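Local coordinates for galactose-binding like protein (Bacteroides thetaiotaomicron, PDB 7M1A) that probably takes part in handling glycans as a SusE-like protein, this chain being its calcium-binding, galactose-binding-like domain, at residues Asn15-Asp20 / Gly54-Thr59; Leu65-Arg70 / Met148-Tyr153; Lys80-Asp85 / Asp131-Ala136. All blocks are in the same frame, centred on the assembly; numbering follows the deposited sequence.

Contact 1: residues Asn15-Asp20 / Gly54-Thr59; sequences NDSRVD and GPAVFT
Asp16, Ser17 and Val57 bury the most surface here, where the loop 15-20 meets the start of strand 56-66 nearly square-on, the two backbones running 97° apart. Asp16 reaches Thr59 with its carboxylate: Thr59 OG1 donates to Asp16 OD2 at 2.8 Å, on the syn side and 20° out of the carboxylate plane, the two side chains crossing at about a right angle. The same OD2 accepts a hydrogen bond from a water that in turn accepts from Thr59 N, and it also accepts from Leu13 N, so three donors grip one buried oxygen. OD1 lies 3.8 Å from Val57 CG1 and forms a salt bridge with Arg155, whose NE also bonds Thr59 OG1; the arginine thus probably helps keep the acid ionised. Next along the loop, Ser17 N gives a straight bond to Val57 O (2.8 Å, 162° at the hydrogen). Ser17 OG sits 3.5 Å from Ala56 CB and shares with Asn15 O and Val57 N a second bridging water. Beyond this polar patch, Val19 CG1 packs 4.0 Å from Phe58 CB, and both side chains touch Leu45. Polar side chains and two waters thus fasten an irregular loop across an antiparallel strand of the beta-sandwich expected for a galactose-binding-like domain.

Contact 2: residues Leu65-Arg70 / Met148-Tyr153; sequences LAKLSR and MPRVRY
Ala66 and Val151 form an antiparallel hydrogen-bonded pair, bonded both ways: Ala66 N to Val151 O at 2.9 Å, and Val151 N to Ala66 O at 3.0 Å. Ala66 O also receives a CA-H...O contact from Arg150. Leu65 and Arg150 cross at about a right angle, and Leu65 CD2 lies over one face of the guanidinium, displaced toward its rim and 3.5 Å from Arg150 NH2. The aliphatic part of Arg150 meanwhile passes Lys67, its CG 4.0 Å from Lys67 CB. A bend at chi2 (77°) starts the lysine chain toward Met148, a selenomethionine, whose O accepts from Lys67 NZ at 2.7 Å, nearly in line with the carbonyl; Leu146 O accepts from the same ammonium. One water links Leu68 N to Pro149 O. On the inner side, Leu68 CD1 presses against Val151 CG2 at a tight 3.5 Å. Arg152 sends its guanidinium to Asp61 at the corner where the chain turns. The pair joins the end of strand 56-66 to the beginning of strand 151-158, with Leu68 and Val151 packed on Leu112 of strand 110-116 and Leu68 also touching Phe175 of strand 169-176.

Contact 3: residues Lys80-Asp85 / Asp131-Ala136; sequences KHFYND and DDIEAA. With EDO (1,2-ethanediol), chain E; EDO (1,2-ethanediol), chain C.
Phe82 and Tyr83 stand side by side on a tight turn and meet helix 130-138 in different ways, one with a ring face and the other with its hydroxyl. Ala136 CB sits over the face of the Phe82 ring, 3.8 Å from the centroid and 29° off the normal, a CH-pi contact that lies nearest CD1 and CE1. Phe82 CE2 also lies 4.2 Å from Ile133 CG2, which comes in obliquely on the same side of the ring plane as Ala136 CB. Tyr83 carries the polar link: its OH donates to Asp132 O at 2.6 Å. That oxygen lies in the plane of the ring, at its edge, while the hydroxyl lies in the plane of the carbonyl and uses a lone pair (C=O...O angle 125°). Asp132 O still accepts the helical bond from Ala136 N, so it serves two donors. The planes of the Tyr83 ring and the Asp132 carboxylate are 60° apart, with Tyr83 CE2 3.7 Å from Asp132 CB; the carboxylate itself bonds Ser121 and Thr129 N. Ala135 CB lies 3.6 Å from Tyr83 OH. Away from the helix, two ethanediol molecules, probably from the crystallisation liquor, occupy the other side of the turn: His81 NE2 shares a hydrogen bond with O2 of one, and Lys80 NZ donates to O2 of the other at 2.9 Å. This is a type II beta turn, His81 to Asn84, whose two central aromatic residues dock the loop between strands 70-74 and 88-96 onto the domain's helix.

In the fold
Contacts 1 and 2 share strand 56-66, contact 1 near its start and contact 2 at its far end, with centres about 22 Å apart. Contact 1 closes before the other two open. Contact 3 falls within the 77 residues between the two segments of contact 2, yet lies about 29 Å from it between centres, on the opposite side of the chain's centre. Contact 3 holds a loop against helix 130-138, while contact 1 ties a loop onto strand 56-66 and contact 2 pairs this strand with 151-158, its neighbour in the same antiparallel sheet. Phe82 and Phe58 side chains lie about 13 and 12 Å from the bound calcium ion, so neither contact forms its site.

Contact 1: residues Asn15-Asp20 / Gly54-Thr59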
loop_
_atom_site.group_PDB
_atom_site.type_symbol
_atom_site.label_atom_id
_atom_site.label_comp_id
_atom_site.label_asym_id
_atom_site.label_seq_id
_atom_site.Cartn_x
_atom_site.Cartn_y
_atom_site.Cartn_z
ATOM N N ASN A 15 -4.115 9.823 -8.667
ATOM C CA ASN A 15 -4.859 10.887 -7.965
ATOM C C ASN A 15 -5.448 10.416 -6.643
ATOM O O ASN A 15 -6.080 11.226 -5.986
ATOM C CB ASN A 15 -5.877 11.589 -8.898
ATOM C CG ASN A 15 -5.176 12.232 -10.057
ATOM O OD1 ASN A 15 -4.158 12.888 -9.867
ATOM N ND2 ASN A 15 -5.719 11.994 -11.227
ATOM N N ASP A 16 -5.297 9.141 -6.214
ATOM C CA ASP A 16 -5.769 8.787 -4.884
ATOM C C ASP A 16 -4.997 9.594 -3.838
ATOM O O ASP A 16 -3.853 9.994 -4.051
ATOM C CB ASP A 16 -5.567 7.301 -4.600
ATOM C CG ASP A 16 -6.564 6.369 -5.298
ATOM O OD1 ASP A 16 -7.558 6.882 -5.876
ATOM O OD2 ASP A 16 -6.477 5.153 -5.090
ATOM N N SER A 17 -5.637 9.822 -2.674
ATOM C CA SER A 17 -4.989 10.507 -1.562
ATOM C C SER A 17 -4.031 9.518 -0.881
ATOM O O SER A 17 -4.379 8.369 -0.631
ATOM C CB SER A 17 -6.041 10.928 -0.563
ATOM O OG SER A 17 -6.862 11.954 -1.144
ATOM N N ARG A 18 -2.853 10.015 -0.499
ATOM C CA ARG A 18 -2.020 9.256 0.409
ATOM C C ARG A 18 -2.673 9.260 1.792
ATOM O O ARG A 18 -3.363 10.227 2.173
ATOM C CB ARG A 18 -0.619 9.869 0.498
ATOM C CG ARG A 18 0.084 9.683 -0.834
ATOM C CD ARG A 18 1.521 10.072 -0.776
ATOM N NE ARG A 18 2.181 9.916 -2.063
ATOM C CZ ARG A 18 3.046 8.995 -2.414
ATOM N NH1 ARG A 18 3.232 7.926 -1.650
ATOM N NH2 ARG A 18 3.618 9.113 -3.580
ATOM N N VAL A 19 -2.520 8.148 2.530
ATOM C CA VAL A 19 -3.257 8.021 3.796
ATOM C C VAL A 19 -2.304 7.742 4.965
ATOM O O VAL A 19 -2.686 7.104 5.973
ATOM C CB VAL A 19 -4.368 6.932 3.725
ATOM C CG1 VAL A 19 -5.425 7.263 2.628
ATOM C CG2 VAL A 19 -3.776 5.535 3.396
ATOM N N ASP A 20 -1.034 8.153 4.807
ATOM C CA ASP A 20 0.040 7.745 5.723
ATOM C C ASP A 20 0.544 8.874 6.624
ATOM O O ASP A 20 1.637 8.755 7.169
ATOM C CB ASP A 20 1.169 7.045 4.946
ATOM C CG ASP A 20 0.661 5.788 4.217
ATOM O OD1 ASP A 20 -0.432 5.268 4.429
ATOM O OD2 ASP A 20 1.424 5.286 3.426
ATOM N N GLY A 54 -10.370 18.559 -3.740
ATOM C CA GLY A 54 -11.616 17.828 -3.756
ATOM C C GLY A 54 -11.587 16.728 -2.709
ATOM O O GLY A 54 -10.571 16.487 -2.075
ATOM N N PRO A 55 -12.727 16.013 -2.567
ATOM C CA PRO A 55 -12.880 14.907 -1.604
ATOM C C PRO A 55 -11.677 13.968 -1.627
ATOM O O PRO A 55 -11.208 13.540 -2.709
ATOM C CB PRO A 55 -14.146 14.211 -2.113
ATOM C CG PRO A 55 -15.018 15.355 -2.666
ATOM C CD PRO A 55 -13.967 16.279 -3.329
ATOM N N ALA A 56 -11.215 13.540 -0.446
ATOM C CA ALA A 56 -10.146 12.546 -0.414
ATOM C C ALA A 56 -10.732 11.240 -0.930
ATOM O O ALA A 56 -11.854 10.871 -0.641
ATOM C CB ALA A 56 -9.649 12.303 0.985
ATOM N N VAL A 57 -9.906 10.491 -1.687
ATOM C CA VAL A 57 -10.314 9.206 -2.256
ATOM C C VAL A 57 -9.211 8.180 -1.978
ATOM O O VAL A 57 -8.074 8.459 -2.257
ATOM C CB VAL A 57 -10.633 9.330 -3.771
ATOM C CG1 VAL A 57 -10.873 7.972 -4.422
ATOM C CG2 VAL A 57 -11.726 10.320 -4.042
ATOM N N PHE A 58 -9.594 6.961 -1.558
ATOM C CA PHE A 58 -8.576 5.904 -1.554
ATOM C C PHE A 58 -9.296 4.590 -1.896
ATOM O O PHE A 58 -10.533 4.499 -1.928
ATOM C CB PHE A 58 -7.829 5.870 -0.205
ATOM C CG PHE A 58 -8.671 5.501 0.973
ATOM C CD1 PHE A 58 -8.963 4.186 1.306
ATOM C CD2 PHE A 58 -9.290 6.523 1.715
ATOM C CE1 PHE A 58 -9.794 3.851 2.369
ATOM C CE2 PHE A 58 -10.140 6.204 2.776
ATOM C CZ PHE A 58 -10.444 4.876 3.090
ATOM N N THR A 59 -8.464 3.588 -2.255
ATOM C CA THR A 59 -8.941 2.413 -2.961
ATOM C C THR A 59 -8.334 1.167 -2.302
ATOM O O THR A 59 -7.138 1.136 -1.969
ATOM C CB THR A 59 -8.460 2.488 -4.405
ATOM O OG1 THR A 59 -8.836 3.734 -5.021
ATOM C CG2 THR A 59 -9.016 1.369 -5.257
HETATM O O HOH W 1 -7.866 11.967 -3.489
HETATM O O HOH W 2 -5.636 4.288 -2.594
#

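Contact 2: residues Leu65-Arg70 / Met148-Tyr153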
loop_
_atom_site.group_PDB
_atom_site.type_symbol
_atom_site.label_atom_id
_atom_site.label_comp_id
_atom_site.label_asym_id
_atom_site.label_seq_id
_atom_site.Cartn_x
_atom_site.Cartn_y
_atom_site.Cartn_z
ATOM N N LEU A 65 -14.762 -11.745 -4.381
ATOM C CA LEU A 65 -15.957 -11.173 -4.974
ATOM C C LEU A 65 -17.116 -11.461 -4.041
ATOM O O LEU A 65 -17.405 -12.650 -3.747
ATOM C CB LEU A 65 -16.199 -11.803 -6.369
ATOM C CG LEU A 65 -17.434 -11.278 -7.150
ATOM C CD1 LEU A 65 -17.333 -9.792 -7.537
ATOM C CD2 LEU A 65 -17.659 -12.112 -8.441
ATOM N N ALA A 66 -17.760 -10.363 -3.574
ATOM C CA ALA A 66 -18.711 -10.588 -2.504
ATOM C C ALA A 66 -20.048 -9.965 -2.851
ATOM O O ALA A 66 -20.103 -8.806 -3.344
ATOM C CB ALA A 66 -18.254 -9.846 -1.242
ATOM N N LYS A 67 -21.063 -10.683 -2.363
ATOM C CA LYS A 67 -22.379 -9.950 -2.294
ATOM C C LYS A 67 -22.452 -9.247 -0.926
ATOM O O LYS A 67 -22.518 -9.955 0.105
ATOM C CB LYS A 67 -23.592 -10.893 -2.461
ATOM C CG LYS A 67 -24.918 -10.153 -2.474
ATOM C CD LYS A 67 -25.258 -9.455 -3.721
ATOM C CE LYS A 67 -26.709 -9.058 -3.787
ATOM N NZ LYS A 67 -26.965 -8.330 -5.047
ATOM N N LEU A 68 -22.318 -7.914 -0.895
ATOM C CA LEU A 68 -22.165 -7.262 0.380
ATOM C C LEU A 68 -23.537 -7.179 1.066
ATOM O O LEU A 68 -24.556 -6.843 0.469
ATOM C CB LEU A 68 -21.645 -5.828 0.204
ATOM C CG LEU A 68 -20.217 -5.773 -0.342
ATOM C CD1 LEU A 68 -19.795 -4.311 -0.524
ATOM C CD2 LEU A 68 -19.290 -6.522 0.603
ATOM N N SER A 69 -23.497 -7.277 2.411
ATOM C CA SER A 69 -24.691 -7.147 3.253
ATOM C C SER A 69 -24.610 -5.960 4.224
ATOM O O SER A 69 -25.601 -5.230 4.389
ATOM C CB SER A 69 -24.924 -8.404 3.978
ATOM O OG SER A 69 -23.825 -8.711 4.832
ATOM N N ARG A 70 -23.416 -5.710 4.826
ATOM C CA ARG A 70 -23.317 -4.631 5.789
ATOM C C ARG A 70 -21.919 -4.028 5.753
ATOM O O ARG A 70 -20.926 -4.676 5.306
ATOM C CB ARG A 70 -23.629 -5.178 7.213
ATOM C CG ARG A 70 -25.028 -5.774 7.386
ATOM C CD ARG A 70 -25.426 -5.922 8.860
ATOM N NE ARG A 70 -25.872 -4.707 9.534
ATOM C CZ ARG A 70 -25.107 -3.943 10.302
ATOM N NH1 ARG A 70 -23.933 -4.428 10.752
ATOM N NH2 ARG A 70 -25.501 -2.808 10.825
HETATM N N MSE A 148 -27.593 -3.968 -5.097
HETATM C CA MSE A 148 -26.217 -3.673 -5.504
HETATM C C MSE A 148 -25.574 -4.908 -6.121
HETATM O O MSE A 148 -25.829 -6.002 -5.652
HETATM C CB MSE A 148 -25.468 -3.244 -4.217
HETATM C CG MSE A 148 -25.934 -1.806 -3.781
HETATM SE SE MSE A 148 -25.709 -0.396 -5.126
HETATM C CE MSE A 148 -24.352 -0.494 -6.450
ATOM N N PRO A 149 -24.637 -4.723 -7.105
ATOM C CA PRO A 149 -23.928 -5.860 -7.671
ATOM C C PRO A 149 -22.901 -6.381 -6.673
ATOM O O PRO A 149 -22.442 -5.684 -5.735
ATOM C CB PRO A 149 -23.119 -5.294 -8.841
ATOM C CG PRO A 149 -22.981 -3.786 -8.491
ATOM C CD PRO A 149 -24.205 -3.428 -7.666
ATOM N N ARG A 150 -22.461 -7.632 -6.925
ATOM C CA ARG A 150 -21.282 -8.138 -6.227
ATOM C C ARG A 150 -20.062 -7.310 -6.589
ATOM O O ARG A 150 -19.933 -6.812 -7.722
ATOM C CB ARG A 150 -20.980 -9.607 -6.553
ATOM C CG ARG A 150 -22.080 -10.553 -6.106
ATOM C CD ARG A 150 -21.601 -11.984 -5.889
ATOM N NE ARG A 150 -21.256 -12.565 -7.142
ATOM C CZ ARG A 150 -20.671 -13.774 -7.242
ATOM N NH1 ARG A 150 -20.301 -14.493 -6.193
ATOM N NH2 ARG A 150 -20.389 -14.250 -8.434
ATOM N N VAL A 151 -19.195 -7.078 -5.583
ATOM C CA VAL A 151 -17.989 -6.274 -5.815
ATOM C C VAL A 151 -16.798 -6.858 -5.095
ATOM O O VAL A 151 -16.958 -7.683 -4.220
ATOM C CB VAL A 151 -18.168 -4.817 -5.274
ATOM C CG1 VAL A 151 -19.206 -4.026 -6.101
ATOM C CG2 VAL A 151 -18.621 -4.729 -3.770
ATOM N N ARG A 152 -15.613 -6.629 -5.710
ATOM C CA ARG A 152 -14.385 -7.004 -5.087
ATOM C C ARG A 152 -13.504 -5.819 -4.697
ATOM O O ARG A 152 -12.763 -5.951 -3.732
ATOM C CB ARG A 152 -13.596 -7.863 -6.095
ATOM C CG ARG A 152 -12.193 -8.221 -5.607
ATOM C CD ARG A 152 -11.511 -9.296 -6.423
ATOM N NE ARG A 152 -10.140 -9.388 -5.901
ATOM C CZ ARG A 152 -9.295 -10.287 -6.350
ATOM N NH1 ARG A 152 -9.708 -11.186 -7.235
ATOM N NH2 ARG A 152 -8.050 -10.339 -5.897
ATOM N N TYR A 153 -13.667 -4.677 -5.325
ATOM C CA TYR A 153 -12.804 -3.518 -5.093
ATOM C C TYR A 153 -13.648 -2.404 -4.518
ATOM O O TYR A 153 -14.826 -2.310 -4.890
ATOM C CB TYR A 153 -12.176 -3.087 -6.425
ATOM C CG TYR A 153 -11.464 -4.247 -7.053
ATOM C CD1 TYR A 153 -10.208 -4.711 -6.608
ATOM C CD2 TYR A 153 -12.068 -4.934 -8.108
ATOM C CE1 TYR A 153 -9.590 -5.778 -7.257
ATOM C CE2 TYR A 153 -11.484 -6.035 -8.714
ATOM C CZ TYR A 153 -10.246 -6.482 -8.262
ATOM O OH TYR A 153 -9.657 -7.576 -8.871
HETATM O O HOH W 3 -23.017 -6.240 -3.013
#

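Contact 3: residues Lys80-Asp85 / Asp131-Ala136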
loop_
_atom_site.group_PDB
_atom_site.type_symbol
_atom_site.label_atom_id
_atom_site.label_comp_id
_atom_site.label_asym_id
_atom_site.label_seq_id
_atom_site.Cartn_x
_atom_site.Cartn_y
_atom_site.Cartn_z
ATOM N N LYS A 80 -10.560 13.633 21.020
ATOM C CA LYS A 80 -9.939 14.459 19.986
ATOM C C LYS A 80 -10.598 14.167 18.622
ATOM O O LYS A 80 -10.770 15.081 17.816
ATOM C CB LYS A 80 -8.432 14.181 19.938
ATOM C CG LYS A 80 -7.757 14.932 18.815
ATOM C CD LYS A 80 -6.260 14.649 18.698
ATOM C CE LYS A 80 -5.584 15.703 17.831
ATOM N NZ LYS A 80 -4.130 15.493 17.603
ATOM N N HIS A 81 -11.025 12.924 18.379
ATOM C CA HIS A 81 -11.508 12.484 17.077
ATOM C C HIS A 81 -13.020 12.276 17.026
ATOM O O HIS A 81 -13.566 12.210 15.943
ATOM C CB HIS A 81 -10.733 11.252 16.592
ATOM C CG HIS A 81 -9.295 11.548 16.380
ATOM N ND1 HIS A 81 -8.415 11.314 17.362
ATOM C CD2 HIS A 81 -8.577 11.924 15.274
ATOM C CE1 HIS A 81 -7.182 11.599 16.936
ATOM N NE2 HIS A 81 -7.237 11.978 15.653
ATOM N N PHE A 82 -13.728 12.135 18.147
ATOM C CA PHE A 82 -15.165 11.887 18.071
ATOM C C PHE A 82 -15.877 13.147 17.548
ATOM O O PHE A 82 -15.841 14.210 18.200
ATOM C CB PHE A 82 -15.733 11.530 19.451
ATOM C CG PHE A 82 -15.346 10.188 20.018
ATOM C CD1 PHE A 82 -15.080 9.115 19.193
ATOM C CD2 PHE A 82 -15.301 9.971 21.390
ATOM C CE1 PHE A 82 -14.823 7.848 19.709
ATOM C CE2 PHE A 82 -15.026 8.708 21.920
ATOM C CZ PHE A 82 -14.744 7.637 21.077
ATOM N N TYR A 83 -16.501 13.058 16.362
ATOM C CA TYR A 83 -17.189 14.190 15.757
ATOM C C TYR A 83 -16.289 15.432 15.741
ATOM O O TYR A 83 -16.729 16.576 16.050
ATOM C CB TYR A 83 -18.489 14.503 16.525
ATOM C CG TYR A 83 -19.247 13.269 16.906
ATOM C CD1 TYR A 83 -20.066 12.589 15.997
ATOM C CD2 TYR A 83 -19.118 12.740 18.186
ATOM C CE1 TYR A 83 -20.753 11.420 16.362
ATOM C CE2 TYR A 83 -19.786 11.569 18.552
ATOM C CZ TYR A 83 -20.589 10.909 17.653
ATOM O OH TYR A 83 -21.287 9.804 17.987
ATOM N N ASN A 84 -14.997 15.203 15.395
ATOM C CA ASN A 84 -14.026 16.287 15.499
ATOM C C ASN A 84 -12.862 15.908 14.571
ATOM O O ASN A 84 -12.812 14.829 13.966
ATOM C CB ASN A 84 -13.592 16.422 16.978
ATOM C CG ASN A 84 -13.207 17.850 17.350
ATOM O OD1 ASN A 84 -12.746 18.615 16.499
ATOM N ND2 ASN A 84 -13.427 18.213 18.612
ATOM N N ASP A 85 -11.854 16.775 14.497
ATOM C CA ASP A 85 -10.602 16.471 13.820
ATOM C C ASP A 85 -10.931 16.159 12.338
ATOM O O ASP A 85 -11.843 16.775 11.766
ATOM C CB ASP A 85 -9.801 15.405 14.597
ATOM C CG ASP A 85 -8.315 15.449 14.254
ATOM O OD1 ASP A 85 -7.865 14.800 13.262
ATOM O OD2 ASP A 85 -7.600 16.168 14.937
ATOM N N ASP A 131 -24.526 9.740 25.023
ATOM C CA ASP A 131 -25.089 9.181 23.798
ATOM C C ASP A 131 -24.096 9.315 22.632
ATOM O O ASP A 131 -23.914 8.406 21.790
ATOM C CB ASP A 131 -26.430 9.814 23.422
ATOM C CG ASP A 131 -27.625 9.284 24.160
ATOM O OD1 ASP A 131 -27.453 8.308 24.918
ATOM O OD2 ASP A 131 -28.691 9.899 24.002
ATOM N N ASP A 132 -23.435 10.465 22.524
ATOM C CA ASP A 132 -22.525 10.722 21.414
ATOM C C ASP A 132 -21.365 9.703 21.520
ATOM O O ASP A 132 -20.869 9.111 20.510
ATOM C CB ASP A 132 -21.902 12.085 21.576
ATOM C CG ASP A 132 -22.895 13.202 21.341
ATOM O OD1 ASP A 132 -23.910 12.908 20.671
ATOM O OD2 ASP A 132 -22.615 14.364 21.840
ATOM N N ILE A 133 -20.903 9.456 22.753
ATOM C CA ILE A 133 -19.783 8.534 22.987
ATOM C C ILE A 133 -20.206 7.092 22.639
ATOM O O ILE A 133 -19.497 6.315 21.983
ATOM C CB ILE A 133 -19.111 8.705 24.384
ATOM C CG1 ILE A 133 -18.449 10.089 24.516
ATOM C CG2 ILE A 133 -18.078 7.618 24.617
ATOM C CD1 ILE A 133 -18.043 10.513 25.929
ATOM N N GLU A 134 -21.366 6.660 23.139
ATOM C CA GLU A 134 -21.850 5.316 22.877
ATOM C C GLU A 134 -21.959 5.108 21.373
ATOM O O GLU A 134 -21.487 4.044 20.885
ATOM C CB GLU A 134 -23.254 5.146 23.510
ATOM C CG GLU A 134 -23.845 3.755 23.221
ATOM C CD GLU A 134 -25.350 3.663 23.460
ATOM O OE1 GLU A 134 -26.117 4.373 22.770
ATOM O OE2 GLU A 134 -25.744 2.811 24.269
ATOM N N ALA A 135 -22.478 6.113 20.654
ATOM C CA ALA A 135 -22.660 5.914 19.212
ATOM C C ALA A 135 -21.298 5.726 18.543
ATOM O O ALA A 135 -21.178 4.949 17.565
ATOM C CB ALA A 135 -23.474 7.041 18.581
ATOM N N ALA A 136 -20.292 6.498 18.977
ATOM C CA ALA A 136 -18.989 6.410 18.374
ATOM C C ALA A 136 -18.298 5.066 18.653
ATOM O O ALA A 136 -17.534 4.608 17.781
ATOM C CB ALA A 136 -18.171 7.630 18.769
HETATM C C1 EDO E . -5.001 16.400 12.717
HETATM O O1 EDO E . -5.499 15.091 12.826
HETATM C C2 EDO E . -4.789 17.022 14.081
HETATM O O2 EDO E . -4.215 15.982 14.774
HETATM C C1 EDO C . -3.374 11.630 15.515
HETATM O O1 EDO C . -4.334 10.617 15.365
HETATM C C2 EDO C . -3.683 12.409 14.353
HETATM O O2 EDO C . -4.979 12.949 14.412
#